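Local coordinates for dopamine N-acetyltransferase-like Protein (Tribolium castaneum, PDB 6V3T) that probably transfers acyl groups from acyl-CoA to arylalkylamines such as serotonin, the N-acetylserotonin formed from acetyl-CoA being the precursor of melatonin, at residues A162-T167 against S200-Y205; R169-L174 against K206-V211. One frame throughout, in Å; residues are numbered along the deposited sequence.

Contact 1 (A162-T167 against S200-Y205). With ACO (acetyl coenzyme *a), chain G.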
ATOM      1  N   ALA A 162      -3.530   3.954  -4.008  1.00 60.66           N
ATOM      2  CA  ALA A 162      -4.627   4.388  -3.115  1.00 62.03           C
ATOM      3  C   ALA A 162      -5.895   3.614  -3.457  1.00 57.92           C
ATOM      4  O   ALA A 162      -6.721   4.138  -4.227  1.00 56.83           O
ATOM      5  CB  ALA A 162      -4.836   5.879  -3.236  1.00 67.06           C
ATOM      6  N   THR A 163      -6.026   2.412  -2.913  1.00 57.62           N
ATOM      7  CA  THR A 163      -7.167   1.506  -3.181  1.00 61.10           C
ATOM      8  C   THR A 163      -8.350   1.903  -2.298  1.00 64.43           C
ATOM      9  O   THR A 163      -9.496   1.782  -2.748  1.00 61.93           O
ATOM     10  CB  THR A 163      -6.775   0.069  -2.878  1.00 59.11           C
ATOM     11  OG1 THR A 163      -6.508   0.095  -1.480  1.00 56.17           O
ATOM     12  CG2 THR A 163      -5.570  -0.398  -3.658  1.00 60.48           C
ATOM     13  N   SER A 164      -8.058   2.321  -1.068  1.00 70.49           N
ATOM     14  CA  SER A 164      -9.048   2.861  -0.106  1.00 69.07           C
ATOM     15  C   SER A 164      -9.270   4.334  -0.432  1.00 69.04           C
ATOM     16  O   SER A 164      -8.283   5.026  -0.685  1.00 70.51           O
ATOM     17  CB  SER A 164      -8.582   2.682   1.308  1.00 69.57           C
ATOM     18  OG  SER A 164      -9.583   3.079   2.230  1.00 66.87           O
ATOM     19  N   LEU A 165     -10.514   4.788  -0.443  1.00 66.00           N
ATOM     20  CA  LEU A 165     -10.841   6.210  -0.719  1.00 65.70           C
ATOM     21  C   LEU A 165     -10.506   7.065   0.518  1.00 63.54           C
ATOM     22  O   LEU A 165     -10.193   8.268   0.357  1.00 65.63           O
ATOM     23  CB  LEU A 165     -12.310   6.287  -1.137  1.00 65.67           C
ATOM     24  CG  LEU A 165     -13.132   7.408  -0.518  1.00 65.79           C
ATOM     25  CD1 LEU A 165     -12.941   8.691  -1.297  1.00 68.00           C
ATOM     26  CD2 LEU A 165     -14.600   7.027  -0.482  1.00 69.03           C
ATOM     27  N   PHE A 166     -10.474   6.470   1.701  1.00 61.56           N
ATOM     28  CA  PHE A 166      -9.933   7.150   2.906  1.00 61.57           C
ATOM     29  C   PHE A 166      -8.480   7.508   2.634  1.00 60.85           C
ATOM     30  O   PHE A 166      -8.073   8.620   2.937  1.00 63.46           O
ATOM     31  CB  PHE A 166     -10.046   6.267   4.143  1.00 61.24           C
ATOM     32  CG  PHE A 166     -11.415   5.670   4.330  1.00 60.78           C
ATOM     33  CD1 PHE A 166     -12.528   6.249   3.743  1.00 60.12           C
ATOM     34  CD2 PHE A 166     -11.594   4.534   5.100  1.00 62.23           C
ATOM     35  CE1 PHE A 166     -13.778   5.680   3.899  1.00 60.54           C
ATOM     36  CE2 PHE A 166     -12.850   3.975   5.267  1.00 59.78           C
ATOM     37  CZ  PHE A 166     -13.939   4.552   4.668  1.00 60.87           C
ATOM     38  N   THR A 167      -7.743   6.576   2.040  1.00 63.15           N
ATOM     39  CA  THR A 167      -6.326   6.769   1.659  1.00 63.53           C
ATOM     40  C   THR A 167      -6.234   7.826   0.565  1.00 60.66           C
ATOM     41  O   THR A 167      -5.199   8.505   0.500  1.00 59.70           O
ATOM     42  CB  THR A 167      -5.682   5.478   1.156  1.00 66.24           C
ATOM     43  OG1 THR A 167      -5.530   4.627   2.288  1.00 67.63           O
ATOM     44  CG2 THR A 167      -4.338   5.702   0.498  1.00 67.88           C
ATOM     45  N   SER A 200     -19.117  -0.274  -1.780  1.00 83.32           N
ATOM     46  CA  SER A 200     -19.023   1.206  -1.684  1.00 79.96           C
ATOM     47  C   SER A 200     -18.546   1.573  -0.282  1.00 77.39           C
ATOM     48  O   SER A 200     -18.809   0.835   0.668  1.00 73.55           O
ATOM     49  CB  SER A 200     -20.336   1.877  -2.028  1.00 80.32           C
ATOM     50  OG  SER A 200     -20.264   2.527  -3.295  1.00 78.11           O
ATOM     51  N   PRO A 201     -17.839   2.717  -0.095  1.00 74.29           N
ATOM     52  CA  PRO A 201     -17.694   3.759  -1.117  1.00 72.62           C
ATOM     53  C   PRO A 201     -16.446   3.677  -2.010  1.00 73.79           C
ATOM     54  O   PRO A 201     -16.131   4.667  -2.653  1.00 77.18           O
ATOM     55  CB  PRO A 201     -17.613   5.031  -0.253  1.00 67.45           C
ATOM     56  CG  PRO A 201     -16.956   4.585   1.044  1.00 67.02           C
ATOM     57  CD  PRO A 201     -17.163   3.086   1.153  1.00 70.52           C
ATOM     58  N   HIS A 202     -15.786   2.515  -2.051  1.00 74.02           N
ATOM     59  CA  HIS A 202     -14.498   2.294  -2.763  1.00 71.29           C
ATOM     60  C   HIS A 202     -14.764   1.839  -4.198  1.00 74.05           C
ATOM     61  O   HIS A 202     -14.521   0.658  -4.498  1.00 74.08           O
ATOM     62  CB  HIS A 202     -13.662   1.306  -1.965  1.00 68.07           C
ATOM     63  CG  HIS A 202     -13.471   1.748  -0.558  1.00 67.24           C
ATOM     64  ND1 HIS A 202     -13.014   0.927   0.415  1.00 68.82           N
ATOM     65  CD2 HIS A 202     -13.693   2.928   0.050  1.00 68.27           C
ATOM     66  CE1 HIS A 202     -12.937   1.577   1.565  1.00 68.36           C
ATOM     67  NE2 HIS A 202     -13.355   2.804   1.374  1.00 67.52           N
ATOM     68  N   ASP A 203     -15.248   2.753  -5.040  1.00 78.53           N
ATOM     69  CA  ASP A 203     -15.754   2.448  -6.406  1.00 86.87           C
ATOM     70  C   ASP A 203     -14.609   2.523  -7.422  1.00 85.63           C
ATOM     71  O   ASP A 203     -14.867   2.189  -8.601  1.00 92.05           O
ATOM     72  CB  ASP A 203     -16.872   3.409  -6.836  1.00 96.08           C
ATOM     73  CG  ASP A 203     -18.068   3.485  -5.900  1.00102.21           C
ATOM     74  OD1 ASP A 203     -18.316   2.492  -5.176  1.00101.03           O
ATOM     75  OD2 ASP A 203     -18.747   4.545  -5.903  1.00104.77           O
ATOM     76  N   TYR A 204     -13.411   2.971  -7.011  1.00 77.99           N
ATOM     77  CA  TYR A 204     -12.248   3.142  -7.924  1.00 74.54           C
ATOM     78  C   TYR A 204     -10.922   3.234  -7.160  1.00 69.16           C
ATOM     79  O   TYR A 204     -10.902   3.601  -5.969  1.00 64.98           O
ATOM     80  CB  TYR A 204     -12.465   4.363  -8.816  1.00 78.12           C
ATOM     81  CG  TYR A 204     -12.866   5.614  -8.082  1.00 81.74           C
ATOM     82  CD1 TYR A 204     -14.125   5.790  -7.565  1.00 79.52           C
ATOM     83  CD2 TYR A 204     -11.982   6.642  -7.902  1.00 87.73           C
ATOM     84  CE1 TYR A 204     -14.490   6.936  -6.880  1.00 81.41           C
ATOM     85  CE2 TYR A 204     -12.334   7.808  -7.243  1.00 86.11           C
ATOM     86  CZ  TYR A 204     -13.592   7.960  -6.721  1.00 82.37           C
ATOM     87  OH  TYR A 204     -13.926   9.102  -6.060  1.00 83.49           O
ATOM     88  N   TYR A 205      -9.844   2.895  -7.875  1.00 68.61           N
ATOM     89  CA  TYR A 205      -8.433   2.856  -7.403  1.00 67.47           C
ATOM     90  C   TYR A 205      -7.667   3.972  -8.116  1.00 68.23           C
ATOM     91  O   TYR A 205      -7.757   4.091  -9.368  1.00 65.53           O
ATOM     92  CB  TYR A 205      -7.838   1.465  -7.647  1.00 67.55           C
ATOM     93  CG  TYR A 205      -6.346   1.357  -7.880  1.00 65.13           C
ATOM     94  CD1 TYR A 205      -5.422   1.808  -6.948  1.00 66.69           C
ATOM     95  CD2 TYR A 205      -5.855   0.709  -9.000  1.00 61.41           C
ATOM     96  CE1 TYR A 205      -4.054   1.661  -7.149  1.00 64.43           C
ATOM     97  CE2 TYR A 205      -4.495   0.550  -9.216  1.00 61.20           C
ATOM     98  CZ  TYR A 205      -3.588   1.030  -8.289  1.00 63.64           C
ATOM     99  OH  TYR A 205      -2.248   0.872  -8.519  1.00 62.20           O
TER
HETATM  100  N1A ACO G 301     -15.816   7.019   6.489  1.00 60.70           N
HETATM  101  C2A ACO G 301     -15.574   8.129   5.780  1.00 64.63           C
HETATM  102  N3A ACO G 301     -14.384   8.753   5.783  1.00 67.97           N
HETATM  103  C4A ACO G 301     -13.361   8.283   6.512  1.00 65.71           C
HETATM  104  C5A ACO G 301     -13.560   7.088   7.306  1.00 63.79           C
HETATM  105  C6A ACO G 301     -14.877   6.466   7.258  1.00 60.64           C
HETATM  106  N6A ACO G 301     -15.119   5.361   7.971  1.00 61.71           N
HETATM  107  N7A ACO G 301     -12.412   6.835   7.928  1.00 65.25           N
HETATM  108  C8A ACO G 301     -11.539   7.799   7.568  1.00 64.78           C
HETATM  109  N9A ACO G 301     -12.123   8.662   6.739  1.00 65.84           N
HETATM  110  C1B ACO G 301     -11.440   9.799   6.139  1.00 66.42           C
HETATM  111  C2B ACO G 301     -11.374  11.009   7.026  1.00 67.18           C
HETATM  112  O2B ACO G 301     -12.458  11.882   6.788  1.00 61.68           O
HETATM  113  C3B ACO G 301     -10.063  11.606   6.582  1.00 69.76           C
HETATM  114  O3B ACO G 301     -10.265  12.332   5.392  1.00 79.20           O
HETATM  115  P3B ACO G 301     -10.315  13.923   5.482  1.00 87.69           P
HETATM  116  O7A ACO G 301     -11.239  14.332   4.353  1.00 79.13           O
HETATM  117  O8A ACO G 301     -10.920  14.089   6.866  1.00 75.42           O
HETATM  118  O9A ACO G 301      -8.841  14.263   5.276  1.00 78.42           O
HETATM  119  C4B ACO G 301      -9.195  10.441   6.205  1.00 63.07           C
HETATM  120  O4B ACO G 301     -10.088   9.383   5.974  1.00 64.71           O
HETATM  121  C5B ACO G 301      -8.234  10.058   7.284  1.00 59.64           C
HETATM  122  O5B ACO G 301      -8.847   9.265   8.278  1.00 57.91           O
HETATM  123  P1A ACO G 301      -7.846   8.594   9.309  1.00 60.14           P
HETATM  124  O1A ACO G 301      -6.622   9.468   9.422  1.00 57.86           O
HETATM  125  O2A ACO G 301      -8.523   8.138  10.560  1.00 65.45           O
HETATM  126  O3A ACO G 301      -7.532   7.246   8.507  1.00 65.80           O
HETATM  127  P2A ACO G 301      -7.669   5.847   9.278  1.00 67.73           P
HETATM  128  O4A ACO G 301      -6.869   5.981  10.562  1.00 59.05           O
HETATM  129  O5A ACO G 301      -9.133   5.510   9.405  1.00 68.75           O
HETATM  130  O6A ACO G 301      -7.061   4.879   8.089  1.00 67.65           O
HETATM  131  CBP ACO G 301      -7.440   2.771   6.736  1.00 64.58           C
HETATM  132  CCP ACO G 301      -7.155   3.431   8.093  1.00 68.08           C
HETATM  133  CDP ACO G 301      -6.874   3.657   5.638  1.00 60.43           C
HETATM  134  CEP ACO G 301      -8.948   2.650   6.646  1.00 64.08           C
HETATM  135  CAP ACO G 301      -6.853   1.318   6.609  1.00 70.77           C
HETATM  136  OAP ACO G 301      -7.638   0.430   7.415  1.00 58.49           O
HETATM  137  C9P ACO G 301      -6.755   0.660   5.183  1.00 76.52           C
HETATM  138  O9P ACO G 301      -7.641  -0.090   4.770  1.00 67.59           O
HETATM  139  N8P ACO G 301      -5.651   0.918   4.410  1.00 72.02           N
HETATM  140  C7P ACO G 301      -5.448   0.435   3.041  1.00 68.57           C
HETATM  141  C6P ACO G 301      -5.036   1.514   2.016  1.00 66.96           C
HETATM  142  C5P ACO G 301      -3.893   1.128   1.094  1.00 67.17           C
HETATM  143  O5P ACO G 301      -2.850   1.742   1.093  1.00 57.17           O
HETATM  144  N4P ACO G 301      -4.102   0.112   0.258  1.00 87.86           N
HETATM  145  C3P ACO G 301      -3.166  -0.278  -0.820  1.00100.82           C
HETATM  146  C2P ACO G 301      -2.597  -1.712  -0.788  1.00107.42           C
HETATM  147  S1P ACO G 301      -3.306  -2.800  -2.007  1.00115.11           S
HETATM  148  C   ACO G 301      -3.145  -4.347  -1.335  1.00109.80           C
HETATM  149  O   ACO G 301      -2.160  -4.644  -0.674  1.00117.81           O
HETATM  150  CH3 ACO G 301      -4.195  -5.398  -1.544  1.00 99.15           C

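Contact 2 (R169-L174 against K206-V211). With ACO (acetyl coenzyme *a), chain G.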
ATOM      1  N   ARG A 169      -8.322  10.364   0.327  1.00 62.48           N
ATOM      2  CA  ARG A 169      -8.598  11.610   1.075  1.00 65.69           C
ATOM      3  C   ARG A 169      -7.321  12.110   1.726  1.00 57.16           C
ATOM      4  O   ARG A 169      -7.032  13.272   1.587  1.00 59.76           O
ATOM      5  CB  ARG A 169      -9.642  11.376   2.159  1.00 78.41           C
ATOM      6  CG  ARG A 169     -11.048  11.726   1.711  1.00 89.38           C
ATOM      7  CD  ARG A 169     -12.020  10.885   2.500  1.00 99.97           C
ATOM      8  NE  ARG A 169     -13.449  11.046   2.276  1.00103.24           N
ATOM      9  CZ  ARG A 169     -14.051  11.387   1.137  1.00105.52           C
ATOM     10  NH1 ARG A 169     -13.377  11.658   0.031  1.00105.23           N
ATOM     11  NH2 ARG A 169     -15.366  11.461   1.121  1.00106.95           N
ATOM     12  N   ALA A 170      -6.632  11.252   2.451  1.00 51.98           N
ATOM     13  CA  ALA A 170      -5.371  11.610   3.124  1.00 55.07           C
ATOM     14  C   ALA A 170      -4.452  12.221   2.070  1.00 55.49           C
ATOM     15  O   ALA A 170      -3.965  13.325   2.258  1.00 58.17           O
ATOM     16  CB  ALA A 170      -4.774  10.384   3.759  1.00 55.75           C
ATOM     17  N   ALA A 171      -4.260  11.509   0.971  1.00 59.25           N
ATOM     18  CA  ALA A 171      -3.419  11.945  -0.157  1.00 59.92           C
ATOM     19  C   ALA A 171      -3.911  13.309  -0.647  1.00 59.26           C
ATOM     20  O   ALA A 171      -3.082  14.204  -0.776  1.00 60.60           O
ATOM     21  CB  ALA A 171      -3.448  10.904  -1.242  1.00 60.66           C
ATOM     22  N   GLU A 172      -5.212  13.457  -0.888  1.00 61.93           N
ATOM     23  CA  GLU A 172      -5.818  14.750  -1.303  1.00 66.67           C
ATOM     24  C   GLU A 172      -5.330  15.825  -0.332  1.00 64.58           C
ATOM     25  O   GLU A 172      -4.904  16.891  -0.794  1.00 62.58           O
ATOM     26  CB  GLU A 172      -7.350  14.702  -1.284  1.00 72.43           C
ATOM     27  CG  GLU A 172      -8.001  15.055  -2.612  1.00 77.74           C
ATOM     28  CD  GLU A 172      -8.499  13.863  -3.422  1.00 86.23           C
ATOM     29  OE1 GLU A 172      -8.599  12.760  -2.862  1.00 84.69           O
ATOM     30  OE2 GLU A 172      -8.781  14.040  -4.614  1.00 92.14           O
ATOM     31  N   CYS A 173      -5.372  15.535   0.968  1.00 64.91           N
ATOM     32  CA  CYS A 173      -5.146  16.543   2.034  1.00 67.27           C
ATOM     33  C   CYS A 173      -3.687  16.992   2.054  1.00 65.08           C
ATOM     34  O   CYS A 173      -3.472  18.144   2.429  1.00 66.13           O
ATOM     35  CB  CYS A 173      -5.564  16.063   3.420  1.00 69.00           C
ATOM     36  SG  CYS A 173      -7.178  16.717   3.920  1.00 80.91           S
ATOM     37  N   LEU A 174      -2.729  16.140   1.665  1.00 62.74           N
ATOM     38  CA  LEU A 174      -1.285  16.512   1.593  1.00 61.31           C
ATOM     39  C   LEU A 174      -0.935  17.035   0.189  1.00 60.71           C
ATOM     40  O   LEU A 174       0.238  17.355  -0.034  1.00 62.59           O
ATOM     41  CB  LEU A 174      -0.421  15.304   1.962  1.00 61.08           C
ATOM     42  CG  LEU A 174      -0.462  14.866   3.426  1.00 62.49           C
ATOM     43  CD1 LEU A 174       0.034  13.436   3.581  1.00 66.79           C
ATOM     44  CD2 LEU A 174       0.359  15.792   4.301  1.00 60.59           C
ATOM     45  N   LYS A 206      -6.989   4.804  -7.330  1.00 64.49           N
ATOM     46  CA  LYS A 206      -6.153   5.905  -7.841  1.00 62.30           C
ATOM     47  C   LYS A 206      -4.708   5.604  -7.499  1.00 63.15           C
ATOM     48  O   LYS A 206      -4.446   5.267  -6.327  1.00 69.85           O
ATOM     49  CB  LYS A 206      -6.520   7.232  -7.190  1.00 63.84           C
ATOM     50  CG  LYS A 206      -7.735   7.930  -7.766  1.00 65.50           C
ATOM     51  CD  LYS A 206      -8.159   9.067  -6.883  1.00 65.85           C
ATOM     52  CE  LYS A 206      -9.137  10.011  -7.529  1.00 66.77           C
ATOM     53  NZ  LYS A 206      -9.322  11.195  -6.667  1.00 69.18           N
ATOM     54  N   VAL A 207      -3.828   5.715  -8.490  1.00 62.60           N
ATOM     55  CA  VAL A 207      -2.378   5.960  -8.271  1.00 60.45           C
ATOM     56  C   VAL A 207      -2.220   7.470  -8.075  1.00 55.33           C
ATOM     57  O   VAL A 207      -2.743   8.233  -8.899  1.00 48.35           O
ATOM     58  CB  VAL A 207      -1.516   5.400  -9.416  1.00 60.64           C
ATOM     59  CG1 VAL A 207      -0.059   5.814  -9.290  1.00 62.54           C
ATOM     60  CG2 VAL A 207      -1.617   3.886  -9.475  1.00 61.71           C
ATOM     61  N   MET A 208      -1.581   7.862  -6.974  1.00 55.71           N
ATOM     62  CA  MET A 208      -1.468   9.269  -6.528  1.00 55.15           C
ATOM     63  C   MET A 208      -0.011   9.546  -6.179  1.00 54.13           C
ATOM     64  O   MET A 208       0.708   8.614  -5.810  1.00 55.16           O
ATOM     65  CB  MET A 208      -2.367   9.544  -5.319  1.00 56.28           C
ATOM     66  CG  MET A 208      -3.816   9.160  -5.569  1.00 58.14           C
ATOM     67  SD  MET A 208      -4.967   9.624  -4.251  1.00 57.79           S
ATOM     68  CE  MET A 208      -5.205  11.363  -4.636  1.00 57.63           C
ATOM     69  N   THR A 209       0.382  10.804  -6.291  1.00 56.44           N
ATOM     70  CA  THR A 209       1.783  11.229  -6.466  1.00 56.93           C
ATOM     71  C   THR A 209       1.955  12.645  -5.921  1.00 59.64           C
ATOM     72  O   THR A 209       1.047  13.474  -6.131  1.00 61.11           O
ATOM     73  CB  THR A 209       2.144  11.129  -7.950  1.00 56.33           C
ATOM     74  OG1 THR A 209       2.813   9.876  -8.078  1.00 54.83           O
ATOM     75  CG2 THR A 209       2.999  12.274  -8.452  1.00 58.82           C
ATOM     76  N   LYS A 210       3.091  12.905  -5.277  1.00 58.46           N
ATOM     77  CA  LYS A 210       3.547  14.274  -4.967  1.00 59.70           C
ATOM     78  C   LYS A 210       5.043  14.362  -5.221  1.00 62.01           C
ATOM     79  O   LYS A 210       5.741  13.358  -4.970  1.00 64.27           O
ATOM     80  CB  LYS A 210       3.227  14.639  -3.521  1.00 64.06           C
ATOM     81  CG  LYS A 210       3.075  16.135  -3.291  1.00 67.57           C
ATOM     82  CD  LYS A 210       2.985  16.504  -1.839  1.00 69.40           C
ATOM     83  CE  LYS A 210       3.002  17.998  -1.609  1.00 69.15           C
ATOM     84  NZ  LYS A 210       3.740  18.323  -0.365  1.00 70.38           N
ATOM     85  N   VAL A 211       5.491  15.528  -5.687  1.00 62.99           N
ATOM     86  CA  VAL A 211       6.920  15.860  -5.957  1.00 64.36           C
ATOM     87  C   VAL A 211       7.454  16.605  -4.727  1.00 66.27           C
ATOM     88  O   VAL A 211       6.728  17.477  -4.222  1.00 67.48           O
ATOM     89  CB  VAL A 211       7.039  16.697  -7.246  1.00 66.07           C
ATOM     90  CG1 VAL A 211       8.479  16.808  -7.720  1.00 66.13           C
ATOM     91  CG2 VAL A 211       6.148  16.162  -8.362  1.00 65.48           C
TER
HETATM   92  N1A ACO G 301     -15.816   7.019   6.489  1.00 60.70           N
HETATM   93  C2A ACO G 301     -15.574   8.129   5.780  1.00 64.63           C
HETATM   94  N3A ACO G 301     -14.384   8.753   5.783  1.00 67.97           N
HETATM   95  C4A ACO G 301     -13.361   8.283   6.512  1.00 65.71           C
HETATM   96  C5A ACO G 301     -13.560   7.088   7.306  1.00 63.79           C
HETATM   97  C6A ACO G 301     -14.877   6.466   7.258  1.00 60.64           C
HETATM   98  N6A ACO G 301     -15.119   5.361   7.971  1.00 61.71           N
HETATM   99  N7A ACO G 301     -12.412   6.835   7.928  1.00 65.25           N
HETATM  100  C8A ACO G 301     -11.539   7.799   7.568  1.00 64.78           C
HETATM  101  N9A ACO G 301     -12.123   8.662   6.739  1.00 65.84           N
HETATM  102  C1B ACO G 301     -11.440   9.799   6.139  1.00 66.42           C
HETATM  103  C2B ACO G 301     -11.374  11.009   7.026  1.00 67.18           C
HETATM  104  O2B ACO G 301     -12.458  11.882   6.788  1.00 61.68           O
HETATM  105  C3B ACO G 301     -10.063  11.606   6.582  1.00 69.76           C
HETATM  106  O3B ACO G 301     -10.265  12.332   5.392  1.00 79.20           O
HETATM  107  P3B ACO G 301     -10.315  13.923   5.482  1.00 87.69           P
HETATM  108  O7A ACO G 301     -11.239  14.332   4.353  1.00 79.13           O
HETATM  109  O8A ACO G 301     -10.920  14.089   6.866  1.00 75.42           O
HETATM  110  O9A ACO G 301      -8.841  14.263   5.276  1.00 78.42           O
HETATM  111  C4B ACO G 301      -9.195  10.441   6.205  1.00 63.07           C
HETATM  112  O4B ACO G 301     -10.088   9.383   5.974  1.00 64.71           O
HETATM  113  C5B ACO G 301      -8.234  10.058   7.284  1.00 59.64           C
HETATM  114  O5B ACO G 301      -8.847   9.265   8.278  1.00 57.91           O
HETATM  115  P1A ACO G 301      -7.846   8.594   9.309  1.00 60.14           P
HETATM  116  O1A ACO G 301      -6.622   9.468   9.422  1.00 57.86           O
HETATM  117  O2A ACO G 301      -8.523   8.138  10.560  1.00 65.45           O
HETATM  118  O3A ACO G 301      -7.532   7.246   8.507  1.00 65.80           O
HETATM  119  P2A ACO G 301      -7.669   5.847   9.278  1.00 67.73           P
HETATM  120  O4A ACO G 301      -6.869   5.981  10.562  1.00 59.05           O
HETATM  121  O5A ACO G 301      -9.133   5.510   9.405  1.00 68.75           O
HETATM  122  O6A ACO G 301      -7.061   4.879   8.089  1.00 67.65           O
HETATM  123  CBP ACO G 301      -7.440   2.771   6.736  1.00 64.58           C
HETATM  124  CCP ACO G 301      -7.155   3.431   8.093  1.00 68.08           C
HETATM  125  CDP ACO G 301      -6.874   3.657   5.638  1.00 60.43           C
HETATM  126  CEP ACO G 301      -8.948   2.650   6.646  1.00 64.08           C
HETATM  127  CAP ACO G 301      -6.853   1.318   6.609  1.00 70.77           C
HETATM  128  OAP ACO G 301      -7.638   0.430   7.415  1.00 58.49           O
HETATM  129  C9P ACO G 301      -6.755   0.660   5.183  1.00 76.52           C
HETATM  130  O9P ACO G 301      -7.641  -0.090   4.770  1.00 67.59           O
HETATM  131  N8P ACO G 301      -5.651   0.918   4.410  1.00 72.02           N
HETATM  132  C7P ACO G 301      -5.448   0.435   3.041  1.00 68.57           C
HETATM  133  C6P ACO G 301      -5.036   1.514   2.016  1.00 66.96           C
HETATM  134  C5P ACO G 301      -3.893   1.128   1.094  1.00 67.17           C
HETATM  135  O5P ACO G 301      -2.850   1.742   1.093  1.00 57.17           O
HETATM  136  N4P ACO G 301      -4.102   0.112   0.258  1.00 87.86           N
HETATM  137  C3P ACO G 301      -3.166  -0.278  -0.820  1.00100.82           C
HETATM  138  C2P ACO G 301      -2.597  -1.712  -0.788  1.00107.42           C
HETATM  139  S1P ACO G 301      -3.306  -2.800  -2.007  1.00115.11           S
HETATM  140  C   ACO G 301      -3.145  -4.347  -1.335  1.00109.80           C
HETATM  141  O   ACO G 301      -2.160  -4.644  -0.674  1.00117.81           O
HETATM  142  CH3 ACO G 301      -4.195  -5.398  -1.544  1.00 99.15           C

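Contact 1 (A162-T167 against S200-Y205)
The hydroxyl OG1 of Thr163 is hydrogen-bonded to Glu25 OE2 and lies 3.0 Å from amide N4P of acetyl-CoA. Standing between the backbone N and the carbonyl carbon (chi1 63°), OG1 is set beside N4P, while CG2, anti to the carbonyl carbon, faces the sulfur side of the arm. This methyl also meets strand 204-211, 4.0 Å from CD1 of Tyr205. Just beyond, the carbonyl O of Ala162 approaches the edge of the Tyr205 ring near its plane.

At the other end of the cofactor, Phe166 is held between two flat groups. The adenine covers one face, with C5A over the ring centre, and the edge of His202 is turned to the opposite face, NE2 lying 3.7 Å above the plane and displaced toward the rim. This edge-to-face pair has centroids 5.0 Å apart and planes at 81°. His202 also lays a face over the backbone N of Leu165. Farther out, Leu165 CD2 packs 3.6 Å from CB of Pro201, a proline behind a cis peptide bond. An alanine in place of Phe166 would probably leave both the adenine and the imidazole edge without the ring between them, opening a gap beside the nucleotide.

Thr163, Ser164 and Phe166 belong to the acetyl-CoA site of this GNAT-superfamily acetyltransferase, and His202 backs Phe166 from the far side. No hydrogen bond crosses between the segments, which meet by the edge-to-face pair and apolar packing; Thr163 finds polar partners elsewhere, in Glu25 and Tyr184.

Contact 2 (R169-L174 against K206-V211)
Two flat groups leave helix 165-174 here: the carboxylate of Glu172, which meets the strand, and the guanidinium of Arg169, which has adenine N3A of acetyl-CoA at its edge, near its plane. The carboxylate reaches the ammonium of Lys206 through OE2, a salt bridge with OE2 and NZ 3.5 Å apart, and the two side chains cross at about a right angle. Lys206 gets there fully stretched beyond CG, while the Glu172 chain bends at chi2 (102°). The other oxygen, OE1, lies 4.1 Å from the methyl CE of Met208, so the acid also rests against an apolar neighbour.

The thioether of Met208 lies between strand and helix, with SD 3.6 Å and CE 3.8 Å from CB of Ala171. The geometry is that of the beta-alpha-beta crossover from strand 157-162 to the parallel strand 177-183, whose helix runs over the antiparallel strand 204-211 inserted between them. Helix and strand segments here lie 9.4 Å apart between axes and run at 23° to one another. Ala171 also touches Phe143 of helix 138-152.

Farther along, at Leu174, the aliphatic part of Lys210 comes close to the carbonyl O through CD and CE, and its ammonium goes on to a salt bridge with Glu147. The side chain of Leu174 meanwhile packs on Phe143 and Leu144. From the helix surface turned to the cofactor, Cys173 SG approaches phosphate oxygen O9A of acetyl-CoA to 3.3 Å.

Following the chain from the N terminus, strand 157-162 leads into 162-167 and then 169-174, the two parts that begin and continue helix 165-174. Strand 177-183 and a long connection follow before the chain returns through 200-205 to 206-211. Contact 1 closes a loop of 32 residues and contact 2 one of 31, and because their segments alternate the two loops cross rather than nest. Ala162 N joins Lys206 O across them by a probable hydrogen bond, 2.8 Å. Together they tie the helix to strand 204-211, which lies between 157-162 and 177-183, and both touch acetyl-CoA.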